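Local coordinates for protein putative sugar isomerase (Parabacteroides distasonis, PDB 3LMZ) that is a putative sugar isomerase, probably acting on a sugar within a xylose isomerase-like TIM barrel, at residues His166-Gly171 and Lys191-Ser196. Numbering follows the deposited sequence.
Sequences HDLRNG and KDVTDS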
ATOM      1  N   HIS A 166       9.366  -2.704  18.023  1.00 13.52           N
ATOM      2  CA  HIS A 166       9.667  -3.041  19.412  1.00 15.12           C
ATOM      3  C   HIS A 166      10.625  -2.048  20.079  1.00 13.08           C
ATOM      4  O   HIS A 166      10.462  -1.734  21.268  1.00 14.04           O
ATOM      5  CB  HIS A 166      10.210  -4.456  19.527  1.00 14.49           C
ATOM      6  CG  HIS A 166       9.180  -5.488  19.257  1.00 15.43           C
ATOM      7  ND1 HIS A 166       7.867  -5.343  19.683  1.00 19.08           N
ATOM      8  CD2 HIS A 166       9.254  -6.688  18.630  1.00 20.38           C
ATOM      9  CE1 HIS A 166       7.183  -6.419  19.325  1.00 26.44           C
ATOM     10  NE2 HIS A 166       7.994  -7.238  18.675  1.00 21.54           N
ATOM     11  N   ASP A 167      11.577  -1.530  19.330  1.00 13.66           N
ATOM     12  CA  ASP A 167      12.484  -0.527  19.865  1.00 13.18           C
ATOM     13  C   ASP A 167      11.694   0.725  20.297  1.00 14.04           C
ATOM     14  O   ASP A 167      11.892   1.232  21.386  1.00 13.34           O
ATOM     15  CB  ASP A 167      13.560  -0.192  18.819  1.00 14.60           C
ATOM     16  CG  ASP A 167      14.906   0.276  19.424  1.00 14.69           C
ATOM     17  OD1 ASP A 167      15.407  -0.320  20.400  1.00 12.15           O
ATOM     18  OD2 ASP A 167      15.442   1.221  18.806  1.00 15.95           O
ATOM     19  N   LEU A 168      10.804   1.209  19.420  1.00 12.76           N
ATOM     20  CA  LEU A 168      10.057   2.406  19.721  1.00 13.84           C
ATOM     21  C   LEU A 168       9.138   2.145  20.915  1.00 13.60           C
ATOM     22  O   LEU A 168       8.962   3.003  21.779  1.00 14.78           O
ATOM     23  CB  LEU A 168       9.295   2.961  18.536  1.00 14.83           C
ATOM     24  CG  LEU A 168       8.700   4.391  18.667  1.00 13.81           C
ATOM     25  CD1 LEU A 168       9.740   5.484  18.466  1.00 20.68           C
ATOM     26  CD2 LEU A 168       7.547   4.630  17.674  1.00 14.22           C
ATOM     27  N   ARG A 169       8.542   0.949  20.991  1.00 13.22           N
ATOM     28  CA  ARG A 169       7.661   0.602  22.124  1.00 13.93           C
ATOM     29  C   ARG A 169       8.423   0.540  23.438  1.00 14.58           C
ATOM     30  O   ARG A 169       7.795   0.751  24.506  1.00 14.74           O
ATOM     31  CB  ARG A 169       6.945  -0.703  21.893  1.00 14.85           C
ATOM     32  CG  ARG A 169       5.870  -0.578  20.818  1.00 13.83           C
ATOM     33  CD  ARG A 169       5.212  -1.942  20.530  1.00 16.64           C
ATOM     34  NE  ARG A 169       4.593  -2.481  21.727  1.00 16.16           N
ATOM     35  CZ  ARG A 169       5.044  -3.533  22.426  1.00 20.21           C
ATOM     36  NH1 ARG A 169       6.096  -4.210  22.044  1.00 24.43           N
ATOM     37  NH2 ARG A 169       4.391  -3.914  23.537  1.00 18.04           N
ATOM     38  N   ASN A 170       9.726   0.272  23.394  1.00 14.64           N
ATOM     39  CA  ASN A 170      10.541   0.360  24.582  1.00 16.77           C
ATOM     40  C   ASN A 170      10.935   1.810  24.931  1.00 14.74           C
ATOM     41  O   ASN A 170      11.701   2.002  25.920  1.00 15.22           O
ATOM     42  CB  ASN A 170      11.806  -0.507  24.506  1.00 17.42           C
ATOM     43  CG  ASN A 170      12.216  -1.025  25.865  1.00 17.13           C
ATOM     44  OD1 ASN A 170      11.397  -1.602  26.590  1.00 21.96           O
ATOM     45  ND2 ASN A 170      13.477  -0.803  26.227  1.00 19.06           N
ATOM     46  N   GLY A 171      10.435   2.808  24.204  1.00 16.20           N
ATOM     47  CA  GLY A 171      10.831   4.195  24.429  1.00 16.72           C
ATOM     48  C   GLY A 171      12.161   4.654  23.817  1.00 16.94           C
ATOM     49  O   GLY A 171      12.710   5.712  24.194  1.00 19.78           O
ATOM     50  N   LYS A 191       7.930  -2.382  10.672  1.00 13.44           N
ATOM     51  CA  LYS A 191       6.550  -2.487  11.150  1.00 15.34           C
ATOM     52  C   LYS A 191       6.256  -1.110  11.737  1.00 13.83           C
ATOM     53  O   LYS A 191       7.185  -0.278  11.913  1.00 15.54           O
ATOM     54  CB  LYS A 191       6.396  -3.579  12.240  1.00 15.89           C
ATOM     55  CG  LYS A 191       7.360  -3.391  13.425  1.00 15.63           C
ATOM     56  CD  LYS A 191       7.248  -4.497  14.475  1.00 14.67           C
ATOM     57  CE  LYS A 191       7.706  -5.832  13.946  1.00 15.65           C
ATOM     58  NZ  LYS A 191       7.840  -6.840  15.108  1.00 15.04           N
ATOM     59  N   ASP A 192       4.976  -0.873  11.961  1.00 13.47           N
ATOM     60  CA  ASP A 192       4.564   0.345  12.596  1.00 11.95           C
ATOM     61  C   ASP A 192       3.768   0.076  13.873  1.00 11.83           C
ATOM     62  O   ASP A 192       3.183  -0.985  14.032  1.00 13.34           O
ATOM     63  CB  ASP A 192       3.729   1.196  11.628  1.00 11.56           C
ATOM     64  CG  ASP A 192       3.909   2.725  11.811  1.00 13.82           C
ATOM     65  OD1 ASP A 192       4.443   3.171  12.883  1.00 15.05           O
ATOM     66  OD2 ASP A 192       3.407   3.491  10.878  1.00 13.64           O
ATOM     67  N   VAL A 193       3.731   1.040  14.764  1.00 11.91           N
ATOM     68  CA  VAL A 193       3.099   0.935  16.091  1.00 13.04           C
ATOM     69  C   VAL A 193       2.336   2.213  16.410  1.00 13.23           C
ATOM     70  O   VAL A 193       2.703   3.298  15.949  1.00 13.75           O
ATOM     71  CB  VAL A 193       4.202   0.613  17.186  1.00 12.59           C
ATOM     72  CG1 VAL A 193       4.763  -0.813  16.933  1.00 16.03           C
ATOM     73  CG2 VAL A 193       5.294   1.719  17.267  1.00 14.73           C
ATOM     74  N   THR A 194       1.358   2.122  17.330  1.00 14.09           N
ATOM     75  CA  THR A 194       0.453   3.249  17.618  1.00 14.02           C
ATOM     76  C   THR A 194       0.990   4.171  18.731  1.00 12.55           C
ATOM     77  O   THR A 194       0.487   5.264  18.912  1.00 14.73           O
ATOM     78  CB  THR A 194      -0.936   2.758  18.000  1.00 14.18           C
ATOM     79  OG1 THR A 194      -0.826   1.965  19.197  1.00 14.17           O
ATOM     80  CG2 THR A 194      -1.539   1.881  16.877  1.00 14.38           C
ATOM     81  N   ASP A 195       2.030   3.725  19.433  1.00 13.63           N
ATOM     82  CA  ASP A 195       2.598   4.534  20.505  1.00 14.12           C
ATOM     83  C   ASP A 195       3.992   4.060  20.827  1.00 12.93           C
ATOM     84  O   ASP A 195       4.299   2.872  20.610  1.00 15.23           O
ATOM     85  CB  ASP A 195       1.725   4.474  21.798  1.00 13.89           C
ATOM     86  CG  ASP A 195       2.052   5.553  22.785  1.00 17.75           C
ATOM     87  OD1 ASP A 195       2.568   6.619  22.390  1.00 17.80           O
ATOM     88  OD2 ASP A 195       1.795   5.337  23.981  1.00 18.89           O
ATOM     89  N   SER A 196       4.815   4.964  21.332  1.00 14.61           N
ATOM     90  CA  SER A 196       6.161   4.662  21.814  1.00 13.94           C
ATOM     91  C   SER A 196       6.128   4.190  23.284  1.00 16.88           C
ATOM     92  O   SER A 196       6.835   4.731  24.149  1.00 17.93           O
ATOM     93  CB  SER A 196       7.037   5.917  21.664  1.00 17.24           C
ATOM     94  OG  SER A 196       6.418   7.063  22.266  1.00 17.31           O
TER
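At one mouth of the xylose isomerase-like TIM barrel, the short helix 164-169 that follows strand 158-163 packs on the end of the next parallel strand, 185-193, and the loop that follows it, through His-166 and Lys-191, Leu-168 and Val-193, and the helix terminus and Ser-196. The segments bury 360 Å² between them (both sides summed), and no hydrogen bond spans them; where Leu-168 and Arg-169 meet Val-193 the contact is apolar. The two methyls of Val-193 divide between two helix residues. CG2 meets Leu-168 CD2 at 3.7 Å, while CG1 lies 3.8 Å from CD of Arg-169. The Arg-169 chain runs straight through chi2 and bends at chi3 (60°), which turns NE off the line of the aliphatic part. Beyond that bend the guanidinium forms a salt bridge with Asp-137, and its NH1 makes a weak bond to His-166 ND1 (3.2 Å, N-H...acceptor angle 129°).

On the barrel side, Lys-191 NZ comes within 3.6 Å of His-166 NE2, approaching the ring obliquely, without a hydrogen bond. Asp-163, Glu-231 and Glu-233 instead form salt bridges with Lys-191 NZ, and His-166 NE2 bonds a bound citrate, probably from the crystallisation liquor. This polar cluster is consistent with a ligand pocket at the barrel mouth.

At the other end, Gly-171, with positive phi (80°), closes the helix in a Schellman motif, and its N bonds Leu-168 O at 2.8 Å. Val-7 of the second subunit packs on both Leu-168 and Ser-196. Between these two residues, Leu-168 O touches Ser-196 CA at 3.3 Å, a contact and not a bond, and Ser-196 CB sits 3.8 Å from Leu-168 CG.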